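Local coordinates for phosphate-binding protein (Unidentified prokaryotic organism, PDB 3W9V), which binds inorganic phosphate as a secreted solute-binding protein of the PstS family involved in phosphate transport, at residues A254-V259 with P341-W346; T169-A172 with G178-P181; I28-G33 with N45-D50. The protein carries 1 engineered substitution. All blocks are in the same frame, centred on the assembly; numbering follows the deposited sequence.

Interaction 1: A254-V259 with P341-W346; sequences AAISVV and PLPSNW
The indole N-H of Trp346 reaches the carbonyl oxygen of Val259, tying together two parts of the periplasmic-binding-protein fold that are far apart in sequence: the loop just after helix 253-257 and the first turn of helix 344-354. Trp346 NE1 lies 3.1 Å from Val259 O, and the bond is nearly straight at the hydrogen (165°). The oxygen lies at the indole edge, essentially in the ring plane, whereas seen from the acceptor the donor sits well above the carbonyl plane. Beside this bond the benzo part of the ring meets Val259: CG1, turned anti to the backbone N (chi1 167°), rests 4.0 Å from Trp346 CZ2. A phenylalanine in place of Trp346 would probably keep some apolar packing but leave Val259 O without its ring donor.

The second patch is apolar and centred on Pro343, whose ring is directed at the last turn of helix 253-257. Its CG lies 3.7 Å from Ser257 CA, while its CD meets Ile256 CG2 at 3.9 Å, the two side chains crossing at about a right angle. Proline suits this contact because its ring offers a compact apolar surface, and its fixed phi (-60°) is compatible with the N-cap position it holds.

Farther out, Ile256 packs on Leu296 and Phe298 of strand 296-304, and Trp346 touches Pro262 and Pro275. Ser257 OG turns back one turn to bond Ala254 O, 2.8 Å away. A water bridges the Asn345 amide to the backbone at the end of helix 253-257 and just after it: it accepts from Asn345 ND2 at 3.0 Å and donates to both Ser257 O and Val259 O, so that Val259 O receives two donors, Trp346 NE1 and this water at 2.7 Å.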
loop_
_atom_site.group_PDB
_atom_site.type_symbol
_atom_site.label_atom_id
_atom_site.label_comp_id
_atom_site.label_asym_id
_atom_site.label_seq_id
_atom_site.Cartn_x
_atom_site.Cartn_y
_atom_site.Cartn_z
ATOM N N ALA A 254 2.310 -4.111 16.103
ATOM C CA ALA A 254 2.925 -3.362 17.198
ATOM C C ALA A 254 3.583 -2.081 16.689
ATOM O O ALA A 254 3.402 -0.998 17.256
ATOM C CB ALA A 254 3.931 -4.226 17.952
ATOM N N ALA A 255 4.324 -2.202 15.595
ATOM C CA ALA A 255 4.974 -1.047 15.001
ATOM C C ALA A 255 3.956 -0.002 14.534
ATOM O O ALA A 255 4.149 1.200 14.720
ATOM C CB ALA A 255 5.868 -1.483 13.852
ATOM N N ILE A 256 2.859 -0.457 13.940
ATOM C CA ILE A 256 1.835 0.463 13.460
ATOM C C ILE A 256 1.184 1.241 14.614
ATOM O O ILE A 256 0.882 2.428 14.492
ATOM C CB ILE A 256 0.762 -0.288 12.647
ATOM C CG1 ILE A 256 1.385 -0.879 11.372
ATOM C CG2 ILE A 256 -0.428 0.621 12.339
ATOM C CD1 ILE A 256 1.968 0.152 10.417
ATOM N N SER A 257 1.001 0.579 15.750
ATOM C CA SER A 257 0.232 1.172 16.845
ATOM C C SER A 257 0.855 2.456 17.397
ATOM O O SER A 257 0.149 3.315 17.931
ATOM C CB SER A 257 0.015 0.155 17.966
ATOM O OG SER A 257 1.207 -0.069 18.692
ATOM N N VAL A 258 2.169 2.589 17.249
ATOM C CA VAL A 258 2.890 3.752 17.776
ATOM C C VAL A 258 3.311 4.778 16.714
ATOM O O VAL A 258 4.124 5.664 16.986
ATOM C CB VAL A 258 4.126 3.327 18.599
ATOM C CG1 VAL A 258 3.712 2.447 19.771
ATOM C CG2 VAL A 258 5.137 2.616 17.720
ATOM N N VAL A 259 2.762 4.668 15.510
ATOM C CA VAL A 259 2.991 5.681 14.486
ATOM C C VAL A 259 2.335 6.974 14.943
ATOM O O VAL A 259 1.142 6.978 15.253
ATOM C CB VAL A 259 2.398 5.239 13.134
ATOM C CG1 VAL A 259 2.358 6.400 12.151
ATOM C CG2 VAL A 259 3.192 4.065 12.572
ATOM N N PRO A 341 -5.732 -3.195 11.079
ATOM C CA PRO A 341 -6.607 -2.038 11.291
ATOM C C PRO A 341 -5.834 -0.812 11.773
ATOM O O PRO A 341 -4.760 -0.939 12.378
ATOM C CB PRO A 341 -7.570 -2.524 12.380
ATOM C CG PRO A 341 -7.601 -4.006 12.204
ATOM C CD PRO A 341 -6.189 -4.374 11.832
ATOM N N LEU A 342 -6.359 0.373 11.496
ATOM C CA LEU A 342 -5.760 1.570 12.068
ATOM C C LEU A 342 -5.966 1.566 13.577
ATOM O O LEU A 342 -7.013 1.140 14.069
ATOM C CB LEU A 342 -6.375 2.835 11.487
ATOM C CG LEU A 342 -6.249 2.998 9.979
ATOM C CD1 LEU A 342 -6.763 4.368 9.596
ATOM C CD2 LEU A 342 -4.814 2.799 9.503
ATOM N N PRO A 343 -4.966 2.037 14.326
ATOM C CA PRO A 343 -5.139 2.190 15.774
ATOM C C PRO A 343 -6.284 3.145 16.112
ATOM O O PRO A 343 -6.656 4.011 15.306
ATOM C CB PRO A 343 -3.806 2.784 16.223
ATOM C CG PRO A 343 -2.829 2.377 15.172
ATOM C CD PRO A 343 -3.604 2.380 13.887
ATOM N N SER A 344 -6.825 2.989 17.315
ATOM C CA SER A 344 -7.962 3.791 17.752
ATOM C C SER A 344 -7.726 5.297 17.711
ATOM O O SER A 344 -8.632 6.053 17.369
ATOM C CB SER A 344 -8.412 3.370 19.149
ATOM O OG SER A 344 -7.401 3.641 20.095
ATOM N N ASN A 345 -6.519 5.736 18.060
ATOM C CA ASN A 345 -6.232 7.165 18.020
ATOM C C ASN A 345 -6.245 7.716 16.595
ATOM O O ASN A 345 -6.665 8.847 16.371
ATOM C CB ASN A 345 -4.938 7.522 18.768
ATOM C CG ASN A 345 -3.694 6.892 18.162
ATOM O OD1 ASN A 345 -3.754 5.865 17.493
ATOM N ND2 ASN A 345 -2.544 7.497 18.435
ATOM N N TRP A 346 -5.804 6.897 15.645
ATOM C CA TRP A 346 -5.873 7.240 14.231
ATOM C C TRP A 346 -7.323 7.314 13.735
ATOM O O TRP A 346 -7.697 8.262 13.039
ATOM C CB TRP A 346 -5.043 6.248 13.416
ATOM C CG TRP A 346 -3.623 6.693 13.243
ATOM C CD1 TRP A 346 -2.553 6.417 14.053
ATOM C CD2 TRP A 346 -3.132 7.534 12.202
ATOM N NE1 TRP A 346 -1.422 7.020 13.558
ATOM C CE2 TRP A 346 -1.753 7.712 12.422
ATOM C CE3 TRP A 346 -3.723 8.139 11.090
ATOM C CZ2 TRP A 346 -0.961 8.480 11.574
ATOM C CZ3 TRP A 346 -2.943 8.899 10.256
ATOM C CH2 TRP A 346 -1.572 9.060 10.492
HETATM O O HOH W 1 0.034 6.139 17.544
HETATM O O HOH W 2 -2.080 3.541 19.361
#

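Interaction 2: T169-A172 with G178-P181; sequences TTFA and GLTP
Leu179 carries its CG anti to the carbonyl carbon (chi1 -69°) and runs on extended through CD1 (chi2 178°), which sends its forked end to Phe171 and Ala172. Phe171, for its part, has CG swung opposite the backbone N (chi1 -173°), bringing one side of the ring to the leucine. The two methyls of Leu179 then divide the work. CD1 sits against the methyl of Ala172, 3.6 Å from its CB, and also lies close to Ala172 CA. CD2 meets the phenyl ring at neighbouring carbons, 3.8 Å from Phe171 CE2 and 3.9 Å from Phe171 CD2, approaching obliquely. A branched leucine suits this position because one side chain can serve both partners at once, and the small alanine lets the leucine come close to the backbone as well, with Leu179 CG 3.9 Å from Ala172 CA.

The polar link between 169-172 and 178-181 is made by water. A single molecule donates to Ala172 O at 2.9 Å and accepts from Leu179 N at 2.9 Å, joining a carbonyl and an amide that are too far apart to bond directly. Gly178, just before the leucine, has a positive phi, a backbone shape that glycine takes up easily. The side chain of Leu179 also lies about 4 Å from a bound glycerol, probably taken up from the crystallisation liquor.

This is local apolar packing with a water bridge inside one loop, the long connection between helix 145-157 and strand 186-188. The buried ring of Phe171 lies on Thr147 and Thr151 of that helix, whose N-terminal end meets the bound phosphate, while Thr169 touches Glu148 and bonds through its backbone to Ser144, a phosphate ligand just before the helix begins.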
loop_
_atom_site.group_PDB
_atom_site.type_symbol
_atom_site.label_atom_id
_atom_site.label_comp_id
_atom_site.label_asym_id
_atom_site.label_seq_id
_atom_site.Cartn_x
_atom_site.Cartn_y
_atom_site.Cartn_z
ATOM N N THR A 169 7.241 4.585 -7.879
ATOM C CA THR A 169 6.133 3.692 -8.197
ATOM C C THR A 169 6.453 2.761 -9.362
ATOM O O THR A 169 5.659 1.867 -9.670
ATOM C CB THR A 169 4.851 4.462 -8.552
ATOM O OG1 THR A 169 5.094 5.272 -9.707
ATOM C CG2 THR A 169 4.397 5.335 -7.393
ATOM N N THR A 170 7.593 2.984 -10.019
ATOM C CA THR A 170 7.999 2.157 -11.150
ATOM C C THR A 170 9.290 1.422 -10.808
ATOM O O THR A 170 10.372 2.011 -10.803
ATOM C CB THR A 170 8.165 3.005 -12.415
ATOM O OG1 THR A 170 8.967 4.156 -12.125
ATOM C CG2 THR A 170 6.824 3.482 -12.851
ATOM N N PHE A 171 9.179 0.133 -10.516
ATOM C CA PHE A 171 10.321 -0.629 -10.021
ATOM C C PHE A 171 11.524 -0.566 -10.953
ATOM O O PHE A 171 12.671 -0.488 -10.500
ATOM C CB PHE A 171 9.963 -2.092 -9.729
ATOM C CG PHE A 171 11.088 -2.836 -9.072
ATOM C CD1 PHE A 171 11.350 -2.660 -7.721
ATOM C CD2 PHE A 171 11.925 -3.659 -9.812
ATOM C CE1 PHE A 171 12.418 -3.310 -7.112
ATOM C CE2 PHE A 171 12.989 -4.315 -9.209
ATOM C CZ PHE A 171 13.234 -4.142 -7.857
ATOM N N ALA A 172 11.259 -0.575 -12.257
ATOM C CA ALA A 172 12.330 -0.531 -13.251
ATOM C C ALA A 172 13.183 0.737 -13.166
ATOM O O ALA A 172 14.279 0.777 -13.718
ATOM C CB ALA A 172 11.765 -0.680 -14.645
ATOM N N GLY A 178 20.040 0.433 -12.704
ATOM C CA GLY A 178 19.014 -0.132 -13.561
ATOM C C GLY A 178 18.752 -1.599 -13.292
ATOM O O GLY A 178 19.324 -2.182 -12.364
ATOM N N LEU A 179 17.885 -2.194 -14.112
ATOM C CA LEU A 179 17.542 -3.608 -13.998
ATOM C C LEU A 179 18.542 -4.509 -14.702
ATOM O O LEU A 179 18.478 -5.727 -14.575
ATOM C CB LEU A 179 16.164 -3.871 -14.598
ATOM C CG LEU A 179 14.928 -3.326 -13.887
ATOM C CD1 LEU A 179 13.712 -3.699 -14.712
ATOM C CD2 LEU A 179 14.803 -3.888 -12.477
ATOM N N THR A 180 19.451 -3.911 -15.463
ATOM C CA THR A 180 20.448 -4.681 -16.207
ATOM C C THR A 180 21.210 -5.729 -15.374
ATOM O O THR A 180 21.426 -6.841 -15.853
ATOM C CB THR A 180 21.434 -3.756 -16.958
ATOM O OG1 THR A 180 20.693 -2.804 -17.733
ATOM C CG2 THR A 180 22.335 -4.561 -17.879
ATOM N N PRO A 181 21.598 -5.397 -14.123
ATOM C CA PRO A 181 22.289 -6.417 -13.324
ATOM C C PRO A 181 21.461 -7.680 -13.099
ATOM O O PRO A 181 22.035 -8.733 -12.823
ATOM C CB PRO A 181 22.531 -5.706 -11.990
ATOM C CG PRO A 181 22.611 -4.280 -12.345
ATOM C CD PRO A 181 21.603 -4.091 -13.438
HETATM O O HOH W 3 16.111 -0.372 -15.585
#

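Interaction 3: I28-G33 with N45-D50; sequences IGVGSG and NQFGTD. With PO4 (phosphate ion), chain C.
Val30 and Phe47 meet at about a right angle, the valine methyl CG2 lying at the edge of the phenyl ring and near its plane, 3.8 Å from Phe47 CD1. The chi1 of Val30 (-71°) puts CG2 between the backbone N and the carbonyl carbon, a crowded place for a methyl, while CG1 settles 3.5 Å from Gln46 O. Ile28 comes in obliquely at the root of the same aromatic side chain. Its CD1 touches Phe47 CB at 3.9 Å and its CG2 packs against Phe47 O. Beta-branched residues suit this wall because each presents two arms: one pair straddles ring and backbone, the other follows the CB and carbonyl of Phe47. Gln46 folds its amide back onto its neighbour, NE2 bonding Asn45 OD1 at 2.9 Å.

Beyond Val30 the chain turns to the phosphate. Gly31 takes a positive phi at which a side chain would run into the carbonyl of Val30. Ser32 grips phosphate O3 twice, from N at 2.8 Å and from OG at 2.6 Å, with Asp61 N also bonding that hydroxyl. The anion thus sits at the N-terminus of helix 32-41, as in many phosphate sites.

Strand 28-29 is an outermost strand of the mixed sheet, parallel to strand 4-6. Gly31 is at the N-cap of helix 32-41, whose Ala38 packs on Phe47, and loop 45-50 leads on toward strand 57-60.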
loop_
_atom_site.group_PDB
_atom_site.type_symbol
_atom_site.label_atom_id
_atom_site.label_comp_id
_atom_site.label_asym_id
_atom_site.label_seq_id
_atom_site.Cartn_x
_atom_site.Cartn_y
_atom_site.Cartn_z
ATOM N N ILE A 28 -12.837 -0.916 -8.524
ATOM C CA ILE A 28 -12.131 -1.310 -9.740
ATOM C C ILE A 28 -10.612 -1.215 -9.543
ATOM O O ILE A 28 -10.046 -0.127 -9.487
ATOM C CB ILE A 28 -12.599 -0.467 -10.946
ATOM C CG1 ILE A 28 -14.099 -0.677 -11.169
ATOM C CG2 ILE A 28 -11.828 -0.855 -12.195
ATOM C CD1 ILE A 28 -14.724 0.280 -12.162
ATOM N N GLY A 29 -9.958 -2.367 -9.429
ATOM C CA GLY A 29 -8.523 -2.400 -9.201
ATOM C C GLY A 29 -7.737 -2.241 -10.490
ATOM O O GLY A 29 -7.859 -3.079 -11.394
ATOM N N VAL A 30 -6.935 -1.178 -10.573
ATOM C CA VAL A 30 -6.178 -0.858 -11.778
ATOM C C VAL A 30 -4.764 -0.359 -11.477
ATOM O O VAL A 30 -4.020 -0.042 -12.399
ATOM C CB VAL A 30 -6.899 0.213 -12.623
ATOM C CG1 VAL A 30 -8.151 -0.364 -13.275
ATOM C CG2 VAL A 30 -7.215 1.448 -11.783
ATOM N N GLY A 31 -4.396 -0.272 -10.200
ATOM C CA GLY A 31 -3.098 0.253 -9.806
ATOM C C GLY A 31 -3.222 1.656 -9.236
ATOM O O GLY A 31 -4.119 2.415 -9.616
ATOM N N SER A 32 -2.307 2.017 -8.336
ATOM C CA SER A 32 -2.396 3.306 -7.662
ATOM C C SER A 32 -2.158 4.478 -8.604
ATOM O O SER A 32 -2.744 5.540 -8.421
ATOM C CB SER A 32 -1.402 3.398 -6.503
ATOM O OG SER A 32 -1.705 2.484 -5.460
ATOM N N GLY A 33 -1.256 4.325 -9.571
ATOM C CA GLY A 33 -1.019 5.393 -10.531
ATOM C C GLY A 33 -2.293 5.781 -11.262
ATOM O O GLY A 33 -2.646 6.954 -11.366
ATOM N N ASN A 45 -11.928 6.862 -17.523
ATOM C CA ASN A 45 -11.298 6.002 -18.525
ATOM C C ASN A 45 -10.150 5.158 -17.969
ATOM O O ASN A 45 -9.804 4.141 -18.562
ATOM C CB ASN A 45 -10.862 6.782 -19.776
ATOM C CG ASN A 45 -9.589 7.586 -19.567
ATOM O OD1 ASN A 45 -9.243 7.985 -18.450
ATOM N ND2 ASN A 45 -8.884 7.838 -20.658
ATOM N N GLN A 46 -9.601 5.546 -16.813
ATOM C CA GLN A 46 -8.581 4.736 -16.143
ATOM C C GLN A 46 -9.180 3.512 -15.453
ATOM O O GLN A 46 -8.446 2.599 -15.056
ATOM C CB GLN A 46 -7.818 5.577 -15.119
ATOM C CG GLN A 46 -7.173 6.820 -15.711
ATOM C CD GLN A 46 -6.214 6.489 -16.838
ATOM O OE1 GLN A 46 -5.222 5.781 -16.637
ATOM N NE2 GLN A 46 -6.506 6.989 -18.030
ATOM N N PHE A 47 -10.506 3.518 -15.297
ATOM C CA PHE A 47 -11.246 2.421 -14.665
ATOM C C PHE A 47 -11.970 1.550 -15.696
ATOM O O PHE A 47 -12.113 0.344 -15.506
ATOM C CB PHE A 47 -12.294 2.955 -13.676
ATOM C CG PHE A 47 -11.726 3.606 -12.439
ATOM C CD1 PHE A 47 -10.389 3.482 -12.089
ATOM C CD2 PHE A 47 -12.563 4.336 -11.607
ATOM C CE1 PHE A 47 -9.900 4.096 -10.930
ATOM C CE2 PHE A 47 -12.079 4.946 -10.455
ATOM C CZ PHE A 47 -10.751 4.826 -10.121
ATOM N N GLY A 48 -12.454 2.156 -16.774
ATOM C CA GLY A 48 -13.222 1.426 -17.764
ATOM C C GLY A 48 -13.627 2.324 -18.909
ATOM O O GLY A 48 -13.298 3.509 -18.930
ATOM N N THR A 49 -14.375 1.771 -19.856
ATOM C CA THR A 49 -14.706 2.517 -21.059
ATOM C C THR A 49 -15.929 3.430 -20.924
ATOM O O THR A 49 -16.130 4.296 -21.769
ATOM C CB THR A 49 -14.894 1.580 -22.260
ATOM O OG1 THR A 49 -15.934 0.643 -21.967
ATOM C CG2 THR A 49 -13.605 0.825 -22.555
ATOM N N ASP A 50 -16.740 3.254 -19.883
ATOM C CA ASP A 50 -17.931 4.099 -19.739
ATOM C C ASP A 50 -17.596 5.451 -19.124
ATOM O O ASP A 50 -17.795 5.672 -17.926
ATOM C CB ASP A 50 -19.034 3.417 -18.930
ATOM C CG ASP A 50 -20.338 4.213 -18.932
ATOM O OD1 ASP A 50 -20.369 5.356 -19.444
ATOM O OD2 ASP A 50 -21.343 3.695 -18.399
HETATM P P PO4 C . -0.982 -1.176 -6.301
HETATM O O1 PO4 C . -1.811 -1.926 -7.330
HETATM O O2 PO4 C . 0.394 -1.809 -6.145
HETATM O O3 PO4 C . -0.846 0.294 -6.679
HETATM O O4 PO4 C . -1.729 -1.291 -4.978
#

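Overall arrangement
Interaction 3 touches the bound phosphate directly through Ser32; interaction 2 is linked to it through helix 145-157, on which it packs. Gly145 N and Thr146 OG1 at the start of that helix, and Ser144 OG just before it, bind the anion; Thr8, Leu9 and Arg140 also bind it. The centres of interactions 2 and 3 are 24 Å apart and their nearest atoms about 6 Å. As in other periplasmic binding proteins, the ligand probably sits in the cleft between lobes. Interaction 1 stands away, its centre 30 Å from interaction 3 and 32 Å from interaction 2, beyond the chain's centre. It packs on strands 83-92 and 296-304, members of the same mixed sheet as strand 28-29.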